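Local coordinates for O-methyltransferase (Burkholderia thailandensis, PDB 3MCZ), which probably transfers a methyl group from S-adenosylmethionine to an oxygen atom of its substrate and probably works as a dimer, at residues Asp169-Leu174 with Gly191-Gln196; Leu174-Arg179 with Leu343-Arg348; Glu268-Ala273 with Gly281-Leu286; Ile285-Met290 with Pro320-Val325; Val333-Arg336 with Tyr341-Leu344. All coordinates share one frame; numbering follows the deposited sequence.

Contact 1 (Asp169-Leu174 with Gly191-Gln196); sequences DVVSEL and GTYLAQ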
# COMPACT_ATOMS: atom_id res chain seq x y z
N ASP A 169 -15.25 8.14 24.17
CA ASP A 169 -16.64 8.49 24.48
C ASP A 169 -17.37 7.36 25.21
O ASP A 169 -18.10 7.62 26.16
CB ASP A 169 -17.38 8.87 23.20
CG ASP A 169 -16.67 9.98 22.41
OD1 ASP A 169 -15.95 10.79 23.04
OD2 ASP A 169 -16.84 10.04 21.17
N VAL A 170 -17.11 6.11 24.82
CA VAL A 170 -17.70 4.95 25.51
C VAL A 170 -17.14 4.75 26.90
O VAL A 170 -17.89 4.56 27.86
CB VAL A 170 -17.56 3.66 24.69
CG1 VAL A 170 -17.94 2.45 25.54
CG2 VAL A 170 -18.41 3.74 23.43
N VAL A 171 -15.82 4.82 27.04
CA VAL A 171 -15.21 4.69 28.36
C VAL A 171 -15.74 5.75 29.33
O VAL A 171 -16.06 5.46 30.49
CB VAL A 171 -13.66 4.73 28.27
CG1 VAL A 171 -13.01 4.89 29.63
CG2 VAL A 171 -13.17 3.47 27.59
N SER A 172 -15.84 6.99 28.86
CA SER A 172 -16.26 8.08 29.76
C SER A 172 -17.69 7.90 30.31
O SER A 172 -17.98 8.42 31.39
CB SER A 172 -16.13 9.44 29.07
OG SER A 172 -17.08 9.54 28.04
N GLU A 173 -18.56 7.16 29.61
CA GLU A 173 -19.95 6.89 30.08
C GLU A 173 -20.11 5.63 30.91
O GLU A 173 -21.23 5.28 31.29
CB GLU A 173 -20.94 6.81 28.91
N LEU A 174 -19.03 4.92 31.20
CA LEU A 174 -19.13 3.72 32.02
C LEU A 174 -19.69 4.04 33.42
O LEU A 174 -19.34 5.04 34.01
CB LEU A 174 -17.78 3.06 32.18
CG LEU A 174 -17.23 2.37 30.93
CD1 LEU A 174 -15.83 1.84 31.25
CD2 LEU A 174 -18.17 1.25 30.45
N GLY A 191 -3.43 10.83 27.14
CA GLY A 191 -4.26 11.02 28.32
C GLY A 191 -5.69 11.40 28.04
O GLY A 191 -6.39 11.91 28.94
N THR A 192 -6.15 11.13 26.81
CA THR A 192 -7.46 11.59 26.39
C THR A 192 -8.56 10.84 27.15
O THR A 192 -9.59 11.44 27.45
CB THR A 192 -7.64 11.49 24.85
OG1 THR A 192 -6.61 12.29 24.23
CG2 THR A 192 -8.95 12.04 24.43
N TYR A 193 -8.36 9.56 27.47
CA TYR A 193 -9.40 8.83 28.20
C TYR A 193 -9.59 9.47 29.58
O TYR A 193 -10.71 9.77 29.97
CB TYR A 193 -9.08 7.35 28.35
CG TYR A 193 -9.03 6.54 27.05
CD1 TYR A 193 -7.85 6.47 26.29
CD2 TYR A 193 -10.14 5.85 26.60
CE1 TYR A 193 -7.81 5.74 25.11
CE2 TYR A 193 -10.11 5.12 25.42
CZ TYR A 193 -8.94 5.06 24.67
OH TYR A 193 -8.90 4.32 23.49
N LEU A 194 -8.50 9.68 30.30
CA LEU A 194 -8.63 10.22 31.65
C LEU A 194 -9.25 11.60 31.67
O LEU A 194 -10.14 11.88 32.47
CB LEU A 194 -7.28 10.26 32.33
CG LEU A 194 -7.34 10.77 33.77
CD1 LEU A 194 -8.18 9.80 34.63
CD2 LEU A 194 -5.97 10.92 34.34
N ALA A 195 -8.79 12.48 30.76
CA ALA A 195 -9.28 13.83 30.69
C ALA A 195 -10.78 13.86 30.41
O ALA A 195 -11.51 14.62 31.05
CB ALA A 195 -8.50 14.63 29.62
N GLN A 196 -11.24 13.04 29.47
CA GLN A 196 -12.65 13.06 29.10
C GLN A 196 -13.50 12.48 30.23
O GLN A 196 -14.62 12.93 30.45
CB GLN A 196 -12.88 12.30 27.80
CG GLN A 196 -12.56 13.10 26.57
CD GLN A 196 -13.78 13.76 25.97
OE1 GLN A 196 -14.30 13.31 24.94
NE2 GLN A 196 -14.28 14.80 26.62
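With chi1 near 168°, Val-171 swings CG2 out beside its own backbone N, and a chi1 of -65° tips the Tyr-193 ring along helix 192-200 to meet it. CG2 lies 4.0 Å from Tyr-193 CD2 and 4.1 Å from Tyr-193 CE2, so the methyl meets the ring obliquely at its CD2-CE2 bond, and the two side chains run roughly perpendicular to each other. Further support for the ring comes from Met-167 and Ser-164, one and two turns back on helix 150-172, and from Leu-286 of the central sheet.

One residue on from Val-171, and about a turn on from Tyr-193, the packing becomes polar. The backbones come closest at Ser-172 and Gln-196, where Ser-172 CB stands 4.0 Å from Gln-196 O. The serine hydroxyl does not cross the gap: it turns back to give a 2.9 Å hydrogen bond from OG to Asp-169 O, approaching from above the carbonyl plane. Ser-172 O, near the end of the helix, receives His-201 NE2. At the outer margin, in the Gln-196 conformer described, Asp-169 OD1 faces Gln-196 OE1 across 3.6 Å, with carboxylate and amide planes 80° apart.

Gly-191 is the N-cap of helix 192-200 and closes a glycine-rich turn which, in relatives of this fold, cradles S-adenosylmethionine. Two oxygens facing each other would be a poor match by themselves; Gln-165 NE2, hydrogen-bonded to both, probably offsets their mutual repulsion and turns an unfavourable pair into a polar bridge between the helices.

Contact 2 (Leu174-Arg179 with Leu343-Arg348); sequences LGVFAR and LLIGQR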
# COMPACT_ATOMS: atom_id res chain seq x y z
N LEU A 174 -19.03 4.92 31.20
CA LEU A 174 -19.13 3.72 32.02
C LEU A 174 -19.69 4.04 33.42
O LEU A 174 -19.34 5.04 34.01
CB LEU A 174 -17.78 3.06 32.18
CG LEU A 174 -17.23 2.37 30.93
CD1 LEU A 174 -15.83 1.84 31.25
CD2 LEU A 174 -18.17 1.25 30.45
N GLY A 175 -20.53 3.15 33.93
CA GLY A 175 -21.12 3.31 35.26
C GLY A 175 -20.17 3.21 36.44
O GLY A 175 -20.47 3.71 37.53
N VAL A 176 -18.99 2.63 36.24
CA VAL A 176 -18.05 2.48 37.32
C VAL A 176 -17.52 3.84 37.81
O VAL A 176 -16.93 3.90 38.87
CB VAL A 176 -16.84 1.60 36.93
CG1 VAL A 176 -17.32 0.17 36.55
CG2 VAL A 176 -15.97 2.29 35.81
N PHE A 177 -17.72 4.90 37.03
CA PHE A 177 -17.18 6.23 37.38
C PHE A 177 -18.10 7.04 38.27
O PHE A 177 -17.61 7.89 38.99
CB PHE A 177 -16.84 7.04 36.12
CG PHE A 177 -15.65 6.50 35.38
CD1 PHE A 177 -14.39 6.49 35.96
CD2 PHE A 177 -15.80 5.97 34.10
CE1 PHE A 177 -13.32 5.94 35.30
CE2 PHE A 177 -14.68 5.44 33.42
CZ PHE A 177 -13.45 5.44 34.01
N ALA A 178 -19.41 6.74 38.27
CA ALA A 178 -20.43 7.62 38.88
C ALA A 178 -20.21 7.76 40.40
O ALA A 178 -20.37 8.85 40.92
CB ALA A 178 -21.86 7.06 38.61
N ARG A 179 -19.81 6.68 41.07
CA ARG A 179 -19.60 6.70 42.52
C ARG A 179 -18.12 6.58 42.91
O ARG A 179 -17.78 6.41 44.09
CB ARG A 179 -20.40 5.57 43.20
CG ARG A 179 -21.92 5.57 42.99
CD ARG A 179 -22.65 6.55 43.85
NE ARG A 179 -24.12 6.45 43.74
CZ ARG A 179 -24.98 7.41 44.10
NH1 ARG A 179 -24.54 8.57 44.61
NH2 ARG A 179 -26.30 7.23 43.95
N LEU A 343 -13.70 -3.92 25.72
CA LEU A 343 -13.44 -3.34 27.02
C LEU A 343 -13.73 -4.40 28.08
O LEU A 343 -14.85 -4.95 28.17
CB LEU A 343 -14.30 -2.09 27.23
CG LEU A 343 -14.09 -1.38 28.58
CD1 LEU A 343 -12.66 -0.77 28.72
CD2 LEU A 343 -15.16 -0.28 28.73
N LEU A 344 -12.69 -4.77 28.81
CA LEU A 344 -12.81 -5.71 29.92
C LEU A 344 -12.86 -4.89 31.19
O LEU A 344 -12.11 -3.92 31.34
CB LEU A 344 -11.63 -6.69 29.96
CG LEU A 344 -11.48 -7.63 28.76
CD1 LEU A 344 -10.07 -8.36 28.89
CD2 LEU A 344 -12.63 -8.61 28.69
N ILE A 345 -13.77 -5.28 32.08
CA ILE A 345 -13.98 -4.57 33.32
C ILE A 345 -13.80 -5.60 34.44
O ILE A 345 -14.65 -6.47 34.65
CB ILE A 345 -15.38 -3.88 33.35
CG1 ILE A 345 -15.59 -2.94 32.14
CG2 ILE A 345 -15.63 -3.08 34.67
CD1 ILE A 345 -16.58 -3.50 31.06
N GLY A 346 -12.71 -5.50 35.17
CA GLY A 346 -12.49 -6.34 36.31
C GLY A 346 -12.93 -5.71 37.59
O GLY A 346 -12.37 -4.71 38.03
N GLN A 347 -13.89 -6.31 38.27
CA GLN A 347 -14.49 -5.67 39.43
C GLN A 347 -14.02 -6.36 40.72
O GLN A 347 -14.08 -7.59 40.81
CB GLN A 347 -16.01 -5.72 39.25
CG GLN A 347 -16.44 -5.23 37.79
CD GLN A 347 -17.77 -5.81 37.27
OE1 GLN A 347 -18.83 -5.58 37.85
NE2 GLN A 347 -17.71 -6.50 36.13
N ARG A 348 -13.51 -5.57 41.67
CA ARG A 348 -13.10 -6.10 42.97
C ARG A 348 -14.30 -6.05 43.91
O ARG A 348 -14.97 -5.03 44.01
CB ARG A 348 -11.92 -5.30 43.55
CG ARG A 348 -11.27 -5.99 44.75
CD ARG A 348 -10.09 -5.23 45.34
NE ARG A 348 -8.85 -5.31 44.54
CZ ARG A 348 -8.15 -6.43 44.35
NH1 ARG A 348 -8.57 -7.59 44.86
NH2 ARG A 348 -7.06 -6.39 43.62
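The Phe-177 ring carries Val-176 CG2 on one face, 4.0 Å above the plane and over its centre, while the other methyl of the same valine, CG1, reaches across to Ile-345 CG2 at 4.1 Å. Val-176 thus works in two directions, one methyl for a ring and the other for the strand. The phenyl group itself does not approach strand 341-347; it is sunk among Leu-204, Val-251, Met-253 and Leu-284.

The closer approach is made by two leucines that meet end on. Leu-174 CD1 lies only 3.4 Å from Leu-343 CD2, tighter than ordinary van der Waals contact, and the second methyl, Leu-174 CD2, follows at 3.8 Å from the same atom. One methyl of Leu-343 is thus received in the fork of Leu-174. A chi1 of -179° on Leu-343 sets its CG anti to the strand nitrogen and directs the branch at the loop.

Everything that crosses is hydrocarbon; the backbone polar groups of the strand are occupied within the sheet, Leu-344 pairing with Ile-285 and Ile-345 with Gly-334. Leu-284 touches Leu-174, Phe-177 and Ile-345, joining both halves of the contact. A loop from helix 150-172 to strand 182-186 covering the antiparallel strand 341-347, the last in the chain, belongs to the Rossmann-like fold of class I methyltransferases, with strand order 3-2-1-4-5-7-6.

Contact 3 (Glu268-Ala273 with Gly281-Leu286); sequences EVIGHA and GALLIL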
# COMPACT_ATOMS: atom_id res chain seq x y z
N GLU A 268 2.33 -9.78 34.31
CA GLU A 268 2.80 -9.02 35.46
C GLU A 268 2.16 -7.64 35.58
O GLU A 268 1.85 -7.22 36.70
CB GLU A 268 4.32 -8.88 35.41
CG GLU A 268 4.99 -10.22 35.69
CD GLU A 268 6.46 -10.26 35.34
OE1 GLU A 268 6.94 -9.41 34.54
OE2 GLU A 268 7.12 -11.19 35.85
N VAL A 269 1.97 -6.97 34.45
CA VAL A 269 1.37 -5.63 34.43
C VAL A 269 -0.08 -5.69 34.88
O VAL A 269 -0.53 -4.85 35.61
CB VAL A 269 1.44 -5.02 33.05
CG1 VAL A 269 0.55 -3.72 32.94
CG2 VAL A 269 2.91 -4.68 32.73
N ILE A 270 -0.80 -6.69 34.40
CA ILE A 270 -2.20 -6.88 34.76
C ILE A 270 -2.31 -7.14 36.25
O ILE A 270 -3.14 -6.54 36.93
CB ILE A 270 -2.85 -8.03 33.96
CG1 ILE A 270 -2.97 -7.64 32.49
CG2 ILE A 270 -4.23 -8.36 34.52
CD1 ILE A 270 -3.25 -8.81 31.57
N GLY A 271 -1.46 -8.01 36.79
CA GLY A 271 -1.43 -8.23 38.22
C GLY A 271 -1.17 -7.01 39.09
O GLY A 271 -1.83 -6.79 40.10
N HIS A 272 -0.18 -6.22 38.69
CA HIS A 272 0.16 -5.01 39.41
C HIS A 272 -1.02 -4.03 39.35
O HIS A 272 -1.36 -3.39 40.36
CB HIS A 272 1.37 -4.35 38.78
CG HIS A 272 2.63 -5.13 38.92
ND1 HIS A 272 3.67 -5.02 38.02
CD2 HIS A 272 3.02 -6.04 39.83
CE1 HIS A 272 4.65 -5.84 38.37
NE2 HIS A 272 4.27 -6.48 39.46
N ALA A 273 -1.61 -3.91 38.17
CA ALA A 273 -2.74 -3.02 37.94
C ALA A 273 -3.90 -3.40 38.84
O ALA A 273 -4.51 -2.53 39.48
CB ALA A 273 -3.19 -3.05 36.48
N GLY A 281 -13.97 -1.41 43.47
CA GLY A 281 -13.46 -0.67 42.32
C GLY A 281 -13.36 -1.55 41.08
O GLY A 281 -13.78 -2.71 41.07
N ALA A 282 -12.77 -0.99 40.03
CA ALA A 282 -12.70 -1.68 38.74
C ALA A 282 -11.37 -1.44 38.06
O ALA A 282 -10.80 -0.34 38.12
CB ALA A 282 -13.85 -1.22 37.81
N LEU A 283 -10.92 -2.47 37.37
CA LEU A 283 -9.82 -2.40 36.43
C LEU A 283 -10.41 -2.43 35.01
O LEU A 283 -11.22 -3.33 34.67
CB LEU A 283 -8.91 -3.63 36.62
CG LEU A 283 -7.77 -3.77 35.59
CD1 LEU A 283 -6.85 -2.53 35.58
CD2 LEU A 283 -6.94 -5.05 35.80
N LEU A 284 -10.04 -1.44 34.19
CA LEU A 284 -10.52 -1.37 32.81
C LEU A 284 -9.37 -1.68 31.89
O LEU A 284 -8.31 -1.08 32.01
CB LEU A 284 -11.07 0.01 32.47
CG LEU A 284 -12.16 0.57 33.37
CD1 LEU A 284 -12.66 1.94 32.85
CD2 LEU A 284 -13.34 -0.41 33.57
N ILE A 285 -9.59 -2.62 30.97
CA ILE A 285 -8.62 -2.90 29.93
C ILE A 285 -9.29 -2.84 28.57
O ILE A 285 -10.18 -3.60 28.28
CB ILE A 285 -7.97 -4.27 30.09
CG1 ILE A 285 -7.32 -4.43 31.48
CG2 ILE A 285 -6.93 -4.49 28.92
CD1 ILE A 285 -6.79 -5.86 31.80
N LEU A 286 -8.84 -1.91 27.74
CA LEU A 286 -9.32 -1.78 26.39
C LEU A 286 -8.29 -2.45 25.49
O LEU A 286 -7.10 -2.14 25.55
CB LEU A 286 -9.42 -0.31 26.05
CG LEU A 286 -10.03 0.02 24.71
CD1 LEU A 286 -11.49 -0.46 24.63
CD2 LEU A 286 -9.93 1.55 24.52
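Ala-273 and Leu-283 make the close-fitting end of this helix-on-sheet contact. Ala-273 CB lies 3.8 Å from Leu-283 CD1, and here the backbones also draw nearest, with the two CA atoms 7.3 Å apart. The small methyl of the alanine lets the leucine come up against the helix. Leu-283 carries its CG anti to the strand nitrogen (chi1 174°), which projects the fork outward from the sheet: CD1 goes to Ala-273, and CD2 settles 4.2 Å from the carbonyl O of Ile-270.

Towards the N-terminal end of the helical segment the fit slackens. Ile-270 CG1 and Ile-285 CD1 are 4.3 Å apart, and Ile-270 CG2 is 4.5 Å from Leu-283 CD2. The two isoleucines are not left to each other, for Val-326 of helix 319-328 touches both. In chain order strand 251-255, helix 263-275 and strand 281-288 form a beta-alpha-beta crossover, the repeating element of a Rossmann-like sheet; the two strands are parallel neighbours, and the short axes of helix and strand run at 152°, closest at 10.1 Å.

Residues of the helix turned from the strand meet a different environment. Glu-268, Gly-271 and His-272 are all partly exposed. Glu-268 forms a salt bridge with Arg-264, one turn earlier. The imidazole of His-272 has Glu-268 O 3.1 Å above its plane, offset toward the rim, and also meets the ring of Phe-244, the ring planes about 35° apart. His-272 ND1 makes a weak hydrogen bond to Leu-238 O.

Contact 4 (Ile285-Met290 with Pro320-Val325); sequences ILTMTM and PWIAGV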
# COMPACT_ATOMS: atom_id res chain seq x y z
N ILE A 285 -9.59 -2.62 30.97
CA ILE A 285 -8.62 -2.90 29.93
C ILE A 285 -9.29 -2.84 28.57
O ILE A 285 -10.18 -3.60 28.28
CB ILE A 285 -7.97 -4.27 30.09
CG1 ILE A 285 -7.32 -4.43 31.48
CG2 ILE A 285 -6.93 -4.49 28.92
CD1 ILE A 285 -6.79 -5.86 31.80
N LEU A 286 -8.84 -1.91 27.74
CA LEU A 286 -9.32 -1.78 26.39
C LEU A 286 -8.29 -2.45 25.49
O LEU A 286 -7.10 -2.14 25.55
CB LEU A 286 -9.42 -0.31 26.05
CG LEU A 286 -10.03 0.02 24.71
CD1 LEU A 286 -11.49 -0.46 24.63
CD2 LEU A 286 -9.93 1.55 24.52
N THR A 287 -8.75 -3.37 24.66
CA THR A 287 -7.85 -4.16 23.85
C THR A 287 -8.54 -4.55 22.54
O THR A 287 -9.76 -4.80 22.50
CB THR A 287 -7.34 -5.37 24.65
OG1 THR A 287 -6.34 -6.04 23.89
CG2 THR A 287 -8.48 -6.39 24.98
N MSE A 288 -7.79 -4.58 21.44
CA MSE A 288 -8.39 -5.02 20.19
C MSE A 288 -8.84 -6.47 20.32
O MSE A 288 -8.09 -7.34 20.77
CB MSE A 288 -7.43 -4.93 19.00
CG MSE A 288 -8.16 -5.34 17.69
SE MSE A 288 -7.13 -4.81 16.14
CE MSE A 288 -7.28 -2.95 16.65
N THR A 289 -10.04 -6.75 19.87
CA THR A 289 -10.62 -8.09 20.06
C THR A 289 -9.84 -9.14 19.24
O THR A 289 -9.61 -8.96 18.03
CB THR A 289 -12.07 -8.10 19.60
OG1 THR A 289 -12.78 -7.10 20.33
CG2 THR A 289 -12.73 -9.47 19.81
N MSE A 290 -9.42 -10.20 19.90
CA MSE A 290 -8.69 -11.28 19.25
C MSE A 290 -9.09 -12.59 19.90
O MSE A 290 -8.96 -12.74 21.12
CB MSE A 290 -7.19 -11.05 19.42
CG MSE A 290 -6.35 -12.28 19.14
SE MSE A 290 -4.47 -12.06 19.53
CE MSE A 290 -4.10 -11.67 17.60
N PRO A 320 -9.64 -13.54 25.39
CA PRO A 320 -9.93 -14.49 26.45
C PRO A 320 -8.75 -14.77 27.38
O PRO A 320 -8.95 -15.06 28.56
CB PRO A 320 -10.33 -15.78 25.71
CG PRO A 320 -10.78 -15.30 24.35
CD PRO A 320 -9.86 -14.13 24.06
N TRP A 321 -7.53 -14.68 26.86
CA TRP A 321 -6.34 -14.89 27.69
C TRP A 321 -6.19 -13.72 28.67
O TRP A 321 -5.96 -13.93 29.87
CB TRP A 321 -5.08 -15.03 26.83
CG TRP A 321 -3.85 -15.20 27.64
CD1 TRP A 321 -3.36 -16.36 28.16
CD2 TRP A 321 -2.96 -14.17 28.03
NE1 TRP A 321 -2.21 -16.11 28.87
CE2 TRP A 321 -1.97 -14.76 28.83
CE3 TRP A 321 -2.94 -12.80 27.83
CZ2 TRP A 321 -0.92 -14.02 29.38
CZ3 TRP A 321 -1.88 -12.07 28.37
CH2 TRP A 321 -0.88 -12.69 29.12
N ILE A 322 -6.34 -12.50 28.17
CA ILE A 322 -6.33 -11.32 29.04
C ILE A 322 -7.41 -11.45 30.14
O ILE A 322 -7.14 -11.23 31.32
CB ILE A 322 -6.52 -9.99 28.26
CG1 ILE A 322 -5.36 -9.80 27.27
CG2 ILE A 322 -6.60 -8.82 29.25
CD1 ILE A 322 -5.53 -8.65 26.18
N ALA A 323 -8.62 -11.82 29.74
CA ALA A 323 -9.69 -11.95 30.69
C ALA A 323 -9.37 -12.98 31.77
O ALA A 323 -9.67 -12.75 32.95
CB ALA A 323 -11.04 -12.28 29.98
N GLY A 324 -8.74 -14.10 31.39
CA GLY A 324 -8.34 -15.13 32.36
C GLY A 324 -7.30 -14.60 33.35
O GLY A 324 -7.38 -14.92 34.54
N VAL A 325 -6.38 -13.76 32.88
CA VAL A 325 -5.39 -13.16 33.79
C VAL A 325 -6.05 -12.25 34.84
O VAL A 325 -5.74 -12.31 36.04
CB VAL A 325 -4.30 -12.40 33.04
CG1 VAL A 325 -3.34 -11.79 34.06
CG2 VAL A 325 -3.55 -13.33 32.05
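Met-290, a selenomethionine in the loop just beyond strand 281-288, meets the start of helix 319-328 through its backbone. Its N is hydrogen-bonded to Thr-319 OG1, whereas its carbonyl O lies 3.4 Å from Pro-320 CD; the N bonds, and the O only packs against the proline ring. This is one helix of the layer that covers a Rossmann-like sheet, laid on strand 281-288, the neighbour of the C-terminal hairpin.

Deeper in, Ile-322 lies between sheet and helix and covers more of the strand than any other residue here. Its two arms divide the work. CG2 passes obliquely against Ile-285 CD1 at 3.9 Å, with Leu-344 of strand 341-347 also touching Ile-322. The longer arm, extended at chi2 168°, meets Thr-287 end on. Because Thr-287 has chi1 at -173°, its hydroxyl and methyl both face the helix, and Ile-322 CD1 comes to 3.6 Å from Thr-287 OG1 and 3.9 Å from Thr-287 CG2.

Contact 5 (Val333-Arg336 with Tyr341-Leu344); sequences VGER and YTLL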
# COMPACT_ATOMS: atom_id res chain seq x y z
N VAL A 333 -14.94 -10.51 35.99
CA VAL A 333 -14.75 -9.83 34.70
C VAL A 333 -16.07 -9.63 33.99
O VAL A 333 -16.84 -10.57 33.84
CB VAL A 333 -13.80 -10.64 33.79
CG1 VAL A 333 -13.68 -9.99 32.37
CG2 VAL A 333 -12.48 -10.74 34.48
N GLY A 334 -16.34 -8.38 33.61
CA GLY A 334 -17.39 -8.04 32.66
C GLY A 334 -16.76 -7.56 31.36
O GLY A 334 -15.57 -7.34 31.30
N GLU A 335 -17.56 -7.39 30.33
CA GLU A 335 -17.08 -6.87 29.06
C GLU A 335 -18.10 -6.03 28.28
O GLU A 335 -19.31 -6.05 28.55
CB GLU A 335 -16.64 -8.01 28.19
CG GLU A 335 -17.75 -8.90 27.76
CD GLU A 335 -17.22 -10.08 26.99
OE1 GLU A 335 -16.05 -10.47 27.23
OE2 GLU A 335 -17.94 -10.59 26.14
N ARG A 336 -17.56 -5.31 27.31
CA ARG A 336 -18.27 -4.41 26.46
C ARG A 336 -17.53 -4.41 25.11
O ARG A 336 -16.32 -4.23 25.07
CB ARG A 336 -18.24 -3.03 27.10
CG ARG A 336 -18.72 -1.91 26.25
CD ARG A 336 -20.19 -2.02 26.01
NE ARG A 336 -20.70 -0.81 25.38
CZ ARG A 336 -21.00 0.31 26.03
NH1 ARG A 336 -20.83 0.41 27.35
NH2 ARG A 336 -21.46 1.34 25.33
N TYR A 341 -12.89 -3.37 19.20
CA TYR A 341 -12.28 -3.43 20.52
C TYR A 341 -13.19 -4.12 21.53
O TYR A 341 -14.43 -4.13 21.40
CB TYR A 341 -11.89 -2.01 20.97
CG TYR A 341 -10.59 -1.51 20.41
CD1 TYR A 341 -10.51 -0.96 19.13
CD2 TYR A 341 -9.44 -1.60 21.15
CE1 TYR A 341 -9.26 -0.51 18.61
CE2 TYR A 341 -8.23 -1.17 20.66
CZ TYR A 341 -8.13 -0.65 19.39
OH TYR A 341 -6.87 -0.23 18.97
N THR A 342 -12.56 -4.71 22.54
CA THR A 342 -13.24 -5.19 23.72
C THR A 342 -12.75 -4.38 24.92
O THR A 342 -11.54 -4.22 25.14
CB THR A 342 -12.96 -6.71 23.96
OG1 THR A 342 -13.44 -7.46 22.83
CG2 THR A 342 -13.63 -7.25 25.26
N LEU A 343 -13.70 -3.92 25.72
CA LEU A 343 -13.44 -3.34 27.02
C LEU A 343 -13.73 -4.40 28.08
O LEU A 343 -14.85 -4.95 28.17
CB LEU A 343 -14.30 -2.09 27.23
CG LEU A 343 -14.09 -1.38 28.58
CD1 LEU A 343 -12.66 -0.77 28.72
CD2 LEU A 343 -15.16 -0.28 28.73
N LEU A 344 -12.69 -4.77 28.81
CA LEU A 344 -12.81 -5.71 29.92
C LEU A 344 -12.86 -4.89 31.19
O LEU A 344 -12.11 -3.92 31.34
CB LEU A 344 -11.63 -6.69 29.96
CG LEU A 344 -11.48 -7.63 28.76
CD1 LEU A 344 -10.07 -8.36 28.89
CD2 LEU A 344 -12.63 -8.61 28.69
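Two backbone hydrogen bonds carry the pairing of Arg-336 with Leu-343. Leu-343 N gives to Arg-336 O at 2.7 Å, almost straight at 172° and nearly along the C=O axis; the return bond, Arg-336 N to Leu-343 O, is longer at 2.9 Å and bent to 138°, though it stays in the carbonyl plane. Both ends of the antiparallel hydrogen-bonded pair are thereby tied.

Weaker CA-H...O contacts fill in beside them. Leu-343 O, already holding an N-H, also takes Glu-335 CA at 3.1 Å, and Gly-334 O meets Leu-344 CA at 3.5 Å. They accompany the non-hydrogen-bonded pair of Glu-335 with Leu-344.

Apolar contacts divide between the two sides of the sheet. On the side covered by helix 319-328, Leu-344 CD2 is shared by Val-333 CG1 and Glu-335 CB, each 4.1 Å away; a chi1 of -63° leans the leucine over toward these neighbours. The other side bears Arg-336, whose CB lies 4.1 Å from Leu-343 CB before the chain bends off at chi2 toward Val-170 of helix 150-172.

Polar side chains find partners beyond the pair: Thr-342 OG1 bonds to Thr-289 OG1, and Tyr-341 OH to Asp-256. The backbone O of Val-333 is hydrogen-bonded to a glycerol, probably from the crystallisation liquor. Strands 332-338 and 341-347 make a beta hairpin at the edge of the seven-stranded sheet, in which strand 341-347 alone runs against the others, a hallmark of the class I methyltransferase fold.

How the contacts relate
From the N terminus, contact 1 closes over strand 182-186, the first of the seven-stranded sheet in chain order, joining helix 150-172 to helix 192-200. Contact 2 leaves from Leu-174, shared with contact 1, and spans most of the domain to strand 341-347; the two cross. Inside its loop nest contact 3, a short closure from helix 263-275 to strand 281-288, and contact 4, which sets out from the same strand and runs on to helix 319-328. Contact 5 closes the terminal hairpin on the strand that also ends contact 2. Contact 1 thus ties two helices, contact 2 a loop to the sheet, contacts 3 and 4 helices to one strand, and contact 5 two strands at the edge.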